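Local coordinates for protein alcohol dehydrogenase (Thermus sp., PDB 4CPD) that probably catalyses the NAD-dependent interconversion of alcohols and their carbonyl compounds, as a zinc-containing member of the medium-chain dehydrogenase family, at residues Glu204-Ala209 / Pro216-Gln221; Arg227-Thr232 / Ala253-Arg258. All coordinates share one frame; numbering follows the deposited sequence.

Contact 1 (Glu204-Ala209 / Pro216-Gln221); sequences ERLERA and PINAEQ. With NAD (nicotinamide-adenine-dinucleotide), chain G.
L206 and P216 bring helix 204-209 and strand 216-218 together, their CA atoms 5.5 Å apart. The two short axes run nearly antiparallel, at 160°, and approach to 8.2 Å. No hydrogen bond links the segments; the join is van der Waals contact centred on L206, with an apolar pair at P216. CB of L206 meets CB of P216 at 4.0 Å, while the two methyls part along the strand: CD2 lies 3.7 Å from the carbonyl O of I217, and CD1 packs against the amide end of N218, 3.6 Å from ND2. L206 keeps CG anti to the carbonyl carbon (chi1 -65°), and from there its methyls reach the strand; its side chain and that of N218 cross at about a right angle. OD1 of N218 is engaged by the backbone N of E220, in the carbonyl plane, which makes an Asx turn.

R205 serves the cofactor instead. Its extended chain carries NH1 to O3B of NAD at 2.8 Å, with the ribose hydroxyl at the guanidinium edge and in its plane; a weak second bond reaches phosphate oxygen O1A. A methionine here would probably leave O3B without this donor and O1A without this weak bond and positive charge.

The contact closes the beta-alpha-beta unit of strand 195-200, helix 203-212 and strand 215-218 in the Rossmann-type domain. L206 also touches D200, an NAD-binding residue, and I217 packs against helix 224-231.

Contact 2 (Arg227-Thr232 / Ala253-Arg258); sequences RVRSET and ALEMVR
R229 reaches from helix 227-231 to the C-terminal end of helix 253-256, where its NH2 donates to the carbonyl O of E255 at 2.8 Å. The bond is fairly straight at the proton, 160°, and the oxygen sits in the guanidinium plane, at its edge. Seen from the acceptor it is less regular: NH2 stands above the carbonyl plane, 50° out of it. The R229 chain, extended from CG to NE, spans the gap between the helices. The same E255 oxygen also accepts from K284 NZ, so two cationic side chains grip it; K284 binds the carbonyls of L254 and V257 as well. These positive groups would probably complement the negative end of the helix dipole. The E255 carboxylate is a looser partner: OE2 is 4.5 Å from R229 NH2 and well out of the guanidinium plane, so the attraction is one of charge alone.

Beneath this polar bridge, V228 meets M256 at about a right angle. CG1 of V228 touches CG of M256 at 3.5 Å, and CG2 of V228 lies 4.0 Å from SD of M256. With CG anti to the backbone N (chi1 -179°), M256 holds CG against CG1 of V228, and the chain then turns about the CG-SD bond.

Within 227-232, OG1 of T232 donates to the V228 carbonyl O at 2.6 Å. E231 pairs through OE1 with K195, while R258 salt-bridges D238 through NE and bonds Q99 of the second subunit through NH1.

Helices 224-231 and 247-256 thus lie side by side against the parallel sheet, V228 resting on strand 195-200 and M256 on strand 171-175.

How the contacts relate
Both contacts belong to the Rossmann-type domain and follow one another along the chain, their centres 16 Å apart. Contact 1 joins a helix to strand 215-218, at one edge of the parallel sheet within this chain, and contact 2 joins two helices. They meet directly at I217, whose CD1 packs 3.7 Å from CG2 of V228. Each is partly buried and has buried apolar side chains facing the sheet: L206 in one, V228 and M256 in the other. The polar chemistry differs: the arginine of contact 1 is buried and serves the NAD, whereas that of contact 2, R229, is partly exposed and serves the carboxyl end of a helix.

Contact 1 (Glu204-Ala209 / Pro216-Gln221)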
loop_
_atom_site.group_PDB
_atom_site.type_symbol
_atom_site.label_atom_id
_atom_site.label_comp_id
_atom_site.label_asym_id
_atom_site.label_seq_id
_atom_site.Cartn_x
_atom_site.Cartn_y
_atom_site.Cartn_z
ATOM N N GLU A 204 -30.530 -5.307 -9.758
ATOM C CA GLU A 204 -30.450 -4.320 -10.845
ATOM C C GLU A 204 -28.978 -3.930 -11.137
ATOM O O GLU A 204 -28.561 -3.908 -12.284
ATOM C CB GLU A 204 -31.328 -3.087 -10.534
ATOM N N ARG A 205 -28.198 -3.676 -10.086
ATOM C CA ARG A 205 -26.791 -3.237 -10.208
ATOM C C ARG A 205 -25.897 -4.413 -10.642
ATOM O O ARG A 205 -25.074 -4.266 -11.549
ATOM C CB ARG A 205 -26.309 -2.540 -8.909
ATOM C CG ARG A 205 -27.241 -1.387 -8.515
ATOM C CD ARG A 205 -26.691 -0.357 -7.528
ATOM N NE ARG A 205 -27.317 0.976 -7.704
ATOM C CZ ARG A 205 -26.999 2.075 -7.009
ATOM N NH1 ARG A 205 -26.066 2.015 -6.070
ATOM N NH2 ARG A 205 -27.609 3.236 -7.247
ATOM N N LEU A 206 -26.093 -5.585 -10.045
ATOM C CA LEU A 206 -25.382 -6.784 -10.491
ATOM C C LEU A 206 -25.654 -7.135 -11.969
ATOM O O LEU A 206 -24.771 -7.595 -12.686
ATOM C CB LEU A 206 -25.716 -7.972 -9.584
ATOM C CG LEU A 206 -25.247 -7.832 -8.136
ATOM C CD1 LEU A 206 -25.929 -8.831 -7.221
ATOM C CD2 LEU A 206 -23.735 -7.998 -8.025
ATOM N N GLU A 207 -26.880 -6.944 -12.425
ATOM C CA GLU A 207 -27.214 -7.159 -13.835
ATOM C C GLU A 207 -26.392 -6.230 -14.705
ATOM O O GLU A 207 -25.871 -6.612 -15.739
ATOM C CB GLU A 207 -28.719 -6.918 -14.087
ATOM C CG GLU A 207 -29.607 -8.137 -13.841
ATOM N N ARG A 208 -26.285 -4.993 -14.264
ATOM C CA ARG A 208 -25.493 -3.993 -14.955
ATOM C C ARG A 208 -24.011 -4.384 -14.958
ATOM O O ARG A 208 -23.313 -4.264 -15.972
ATOM C CB ARG A 208 -25.680 -2.631 -14.280
ATOM C CG ARG A 208 -25.762 -1.476 -15.254
ATOM C CD ARG A 208 -27.152 -1.374 -15.888
ATOM N NE ARG A 208 -27.325 -0.083 -16.541
ATOM C CZ ARG A 208 -26.621 0.330 -17.594
ATOM N NH1 ARG A 208 -25.685 -0.446 -18.138
ATOM N NH2 ARG A 208 -26.850 1.531 -18.105
ATOM N N ALA A 209 -23.536 -4.840 -13.807
ATOM C CA ALA A 209 -22.163 -5.277 -13.690
ATOM C C ALA A 209 -21.889 -6.397 -14.678
ATOM O O ALA A 209 -20.861 -6.417 -15.372
ATOM C CB ALA A 209 -21.874 -5.736 -12.269
ATOM N N PRO A 216 -21.128 -11.584 -11.608
ATOM C CA PRO A 216 -21.819 -10.973 -10.484
ATOM C C PRO A 216 -21.918 -11.951 -9.350
ATOM O O PRO A 216 -21.988 -13.159 -9.590
ATOM C CB PRO A 216 -23.201 -10.689 -11.046
ATOM C CG PRO A 216 -23.418 -11.815 -11.996
ATOM C CD PRO A 216 -22.078 -12.135 -12.586
ATOM N N ILE A 217 -21.907 -11.418 -8.132
ATOM C CA ILE A 217 -21.935 -12.206 -6.900
ATOM C C ILE A 217 -22.781 -11.456 -5.872
ATOM O O ILE A 217 -22.414 -10.353 -5.441
ATOM C CB ILE A 217 -20.520 -12.399 -6.318
ATOM C CG1 ILE A 217 -19.633 -13.177 -7.303
ATOM C CG2 ILE A 217 -20.590 -13.108 -4.975
ATOM C CD1 ILE A 217 -18.193 -13.377 -6.851
ATOM N N ASN A 218 -23.911 -12.042 -5.483
ATOM C CA ASN A 218 -24.771 -11.417 -4.478
ATOM C C ASN A 218 -24.330 -11.797 -3.060
ATOM O O ASN A 218 -24.410 -12.966 -2.669
ATOM C CB ASN A 218 -26.239 -11.791 -4.708
ATOM C CG ASN A 218 -27.199 -10.796 -4.075
ATOM O OD1 ASN A 218 -27.035 -10.426 -2.912
ATOM N ND2 ASN A 218 -28.198 -10.349 -4.839
ATOM N N ALA A 219 -23.861 -10.807 -2.300
ATOM C CA ALA A 219 -23.315 -11.052 -0.954
ATOM C C ALA A 219 -24.374 -11.403 0.090
ATOM O O ALA A 219 -24.034 -11.953 1.144
ATOM C CB ALA A 219 -22.509 -9.854 -0.486
ATOM N N GLU A 220 -25.637 -11.069 -0.200
ATOM C CA GLU A 220 -26.776 -11.468 0.642
ATOM C C GLU A 220 -27.028 -12.971 0.498
ATOM O O GLU A 220 -27.324 -13.657 1.482
ATOM C CB GLU A 220 -28.054 -10.708 0.253
ATOM C CG GLU A 220 -28.835 -10.128 1.421
ATOM C CD GLU A 220 -28.699 -8.616 1.480
ATOM O OE1 GLU A 220 -29.427 -7.943 0.722
ATOM O OE2 GLU A 220 -27.863 -8.099 2.262
ATOM N N GLN A 221 -26.880 -13.465 -0.732
ATOM C CA GLN A 221 -27.290 -14.823 -1.108
ATOM C C GLN A 221 -26.183 -15.886 -1.101
ATOM O O GLN A 221 -26.460 -17.071 -1.291
ATOM C CB GLN A 221 -27.901 -14.799 -2.505
ATOM C CG GLN A 221 -29.007 -13.773 -2.702
ATOM C CD GLN A 221 -29.663 -13.838 -4.080
ATOM O OE1 GLN A 221 -30.843 -13.502 -4.217
ATOM N NE2 GLN A 221 -28.904 -14.257 -5.110
HETATM P PA NAD G . -23.568 4.503 -4.089
HETATM O O1A NAD G . -24.531 5.012 -5.164
HETATM O O2A NAD G . -23.984 4.571 -2.623
HETATM O O5B NAD G . -23.042 2.999 -4.375
HETATM C C5B NAD G . -22.774 2.099 -3.301
HETATM C C4B NAD G . -23.041 0.664 -3.747
HETATM O O4B NAD G . -22.483 -0.254 -2.798
HETATM C C3B NAD G . -24.545 0.382 -3.841
HETATM O O3B NAD G . -24.906 -0.354 -5.020
HETATM C C2B NAD G . -24.824 -0.466 -2.633
HETATM O O2B NAD G . -25.924 -1.356 -2.847
HETATM C C1B NAD G . -23.504 -1.193 -2.474
HETATM N N9A NAD G . -23.360 -1.676 -1.100
HETATM C C8A NAD G . -23.663 -0.970 0.008
HETATM N N7A NAD G . -23.417 -1.734 1.099
HETATM C C5A NAD G . -22.947 -2.933 0.683
HETATM C C6A NAD G . -22.484 -4.182 1.319
HETATM N N6A NAD G . -22.490 -4.262 2.659
HETATM N N1A NAD G . -22.070 -5.217 0.541
HETATM C C2A NAD G . -22.066 -5.125 -0.802
HETATM N N3A NAD G . -22.477 -4.009 -1.449
HETATM C C4A NAD G . -22.916 -2.900 -0.777
HETATM O O3 NAD G . -22.175 5.329 -4.178
HETATM P PN NAD G . -21.216 5.582 -5.461
HETATM O O1N NAD G . -21.767 6.836 -6.111
HETATM O O2N NAD G . -20.933 4.283 -6.222
HETATM O O5D NAD G . -19.822 5.916 -4.712
HETATM C C5D NAD G . -19.048 4.796 -4.239
HETATM C C4D NAD G . -18.270 5.036 -2.947
HETATM O O4D NAD G . -17.025 5.663 -3.286
HETATM C C3D NAD G . -18.969 5.956 -1.945
HETATM O O3D NAD G . -18.612 5.536 -0.617
HETATM C C2D NAD G . -18.424 7.343 -2.296
HETATM O O2D NAD G . -18.515 8.343 -1.250
HETATM C C1D NAD G . -16.988 6.969 -2.669
HETATM N N1N NAD G . -16.305 7.956 -3.521
HETATM C C2N NAD G . -15.028 8.176 -3.192
HETATM C C3N NAD G . -14.234 9.074 -3.888
HETATM C C7N NAD G . -12.814 9.206 -3.417
HETATM O O7N NAD G . -12.182 10.237 -3.582
HETATM N N7N NAD G . -12.259 8.129 -2.827
HETATM C C4N NAD G . -14.786 9.770 -4.977
HETATM C C5N NAD G . -16.124 9.535 -5.315
HETATM C C6N NAD G . -16.874 8.614 -4.565
#

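Contact 2 (Arg227-Thr232 / Ala253-Arg258)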
loop_
_atom_site.group_PDB
_atom_site.type_symbol
_atom_site.label_atom_id
_atom_site.label_comp_id
_atom_site.label_asym_id
_atom_site.label_seq_id
_atom_site.Cartn_x
_atom_site.Cartn_y
_atom_site.Cartn_z
ATOM N N ARG A 227 -16.692 -17.993 -3.094
ATOM C CA ARG A 227 -17.021 -17.898 -4.497
ATOM C C ARG A 227 -15.891 -17.243 -5.313
ATOM O O ARG A 227 -15.453 -17.760 -6.353
ATOM C CB ARG A 227 -18.318 -17.091 -4.558
ATOM C CG ARG A 227 -18.919 -16.872 -5.923
ATOM C CD ARG A 227 -19.301 -18.139 -6.686
ATOM N NE ARG A 227 -20.225 -17.695 -7.737
ATOM C CZ ARG A 227 -19.974 -17.671 -9.048
ATOM N NH1 ARG A 227 -18.844 -18.161 -9.549
ATOM N NH2 ARG A 227 -20.896 -17.182 -9.874
ATOM N N VAL A 228 -15.423 -16.098 -4.836
ATOM C CA VAL A 228 -14.313 -15.403 -5.462
ATOM C C VAL A 228 -13.082 -16.312 -5.526
ATOM O O VAL A 228 -12.320 -16.323 -6.499
ATOM C CB VAL A 228 -13.978 -14.085 -4.695
ATOM C CG1 VAL A 228 -12.620 -13.529 -5.098
ATOM C CG2 VAL A 228 -15.044 -13.017 -4.937
ATOM N N ARG A 229 -12.866 -17.078 -4.478
ATOM C CA ARG A 229 -11.679 -17.910 -4.444
ATOM C C ARG A 229 -11.744 -19.019 -5.486
ATOM O O ARG A 229 -10.770 -19.234 -6.220
ATOM C CB ARG A 229 -11.435 -18.456 -3.041
ATOM C CG ARG A 229 -10.772 -17.431 -2.133
ATOM C CD ARG A 229 -10.305 -18.020 -0.821
ATOM N NE ARG A 229 -9.922 -16.965 0.121
ATOM C CZ ARG A 229 -9.929 -17.084 1.454
ATOM N NH1 ARG A 229 -10.297 -18.223 2.044
ATOM N NH2 ARG A 229 -9.569 -16.050 2.212
ATOM N N SER A 230 -12.898 -19.689 -5.577
ATOM C CA SER A 230 -13.092 -20.752 -6.577
ATOM C C SER A 230 -12.946 -20.223 -8.017
ATOM O O SER A 230 -12.421 -20.917 -8.901
ATOM C CB SER A 230 -14.437 -21.466 -6.385
ATOM O OG SER A 230 -15.450 -20.580 -5.937
ATOM N N GLU A 231 -13.365 -18.982 -8.241
ATOM C CA GLU A 231 -13.203 -18.373 -9.553
ATOM C C GLU A 231 -11.750 -18.010 -9.901
ATOM O O GLU A 231 -11.440 -17.733 -11.072
ATOM C CB GLU A 231 -14.078 -17.132 -9.640
ATOM C CG GLU A 231 -15.569 -17.427 -9.682
ATOM C CD GLU A 231 -16.029 -18.051 -11.011
ATOM O OE1 GLU A 231 -15.323 -17.965 -12.039
ATOM O OE2 GLU A 231 -17.131 -18.632 -11.034
ATOM N N THR A 232 -10.867 -18.012 -8.901
ATOM C CA THR A 232 -9.499 -17.513 -9.080
ATOM C C THR A 232 -8.454 -18.531 -8.635
ATOM O O THR A 232 -7.522 -18.193 -7.892
ATOM C CB THR A 232 -9.319 -16.212 -8.278
ATOM O OG1 THR A 232 -9.795 -16.421 -6.931
ATOM C CG2 THR A 232 -10.129 -15.089 -8.898
ATOM N N ALA A 253 -12.434 -7.388 1.671
ATOM C CA ALA A 253 -11.425 -7.185 0.653
ATOM C C ALA A 253 -10.120 -7.862 1.030
ATOM O O ALA A 253 -9.481 -8.515 0.175
ATOM C CB ALA A 253 -11.201 -5.698 0.398
ATOM N N LEU A 254 -9.746 -7.715 2.302
ATOM C CA LEU A 254 -8.484 -8.257 2.815
ATOM C C LEU A 254 -8.474 -9.784 2.960
ATOM O O LEU A 254 -7.443 -10.429 2.787
ATOM C CB LEU A 254 -8.112 -7.575 4.128
ATOM C CG LEU A 254 -7.673 -6.124 3.901
ATOM C CD1 LEU A 254 -7.701 -5.347 5.190
ATOM C CD2 LEU A 254 -6.280 -6.023 3.288
ATOM N N GLU A 255 -9.625 -10.363 3.256
ATOM C CA GLU A 255 -9.744 -11.802 3.274
ATOM C C GLU A 255 -9.724 -12.359 1.841
ATOM O O GLU A 255 -9.045 -13.335 1.522
ATOM C CB GLU A 255 -11.043 -12.175 3.969
ATOM C CG GLU A 255 -11.055 -13.614 4.462
ATOM C CD GLU A 255 -12.315 -13.968 5.234
ATOM O OE1 GLU A 255 -13.168 -13.076 5.466
ATOM O OE2 GLU A 255 -12.433 -15.149 5.625
ATOM N N MET A 256 -10.495 -11.719 0.981
ATOM C CA MET A 256 -10.695 -12.158 -0.385
ATOM C C MET A 256 -9.399 -12.176 -1.239
ATOM O O MET A 256 -9.135 -13.137 -1.968
ATOM C CB MET A 256 -11.730 -11.200 -0.957
ATOM C CG MET A 256 -12.190 -11.406 -2.379
ATOM S SD MET A 256 -13.413 -10.121 -2.746
ATOM C CE MET A 256 -14.720 -10.471 -1.581
ATOM N N VAL A 257 -8.601 -11.111 -1.144
ATOM C CA VAL A 257 -7.465 -10.913 -2.045
ATOM C C VAL A 257 -6.485 -12.054 -1.848
ATOM O O VAL A 257 -6.347 -12.550 -0.739
ATOM C CB VAL A 257 -6.767 -9.543 -1.798
ATOM C CG1 VAL A 257 -6.069 -9.519 -0.446
ATOM C CG2 VAL A 257 -5.782 -9.198 -2.913
ATOM N N ARG A 258 -5.810 -12.473 -2.922
ATOM C CA ARG A 258 -4.770 -13.491 -2.803
ATOM C C ARG A 258 -3.585 -13.014 -1.978
ATOM O O ARG A 258 -3.313 -11.828 -1.899
ATOM C CB ARG A 258 -4.259 -13.954 -4.174
ATOM C CG ARG A 258 -3.340 -13.006 -4.936
ATOM C CD ARG A 258 -2.694 -13.737 -6.105
ATOM N NE ARG A 258 -1.924 -12.878 -7.025
ATOM C CZ ARG A 258 -0.679 -12.437 -6.822
ATOM N NH1 ARG A 258 -0.001 -12.716 -5.707
ATOM N NH2 ARG A 258 -0.098 -11.702 -7.745
#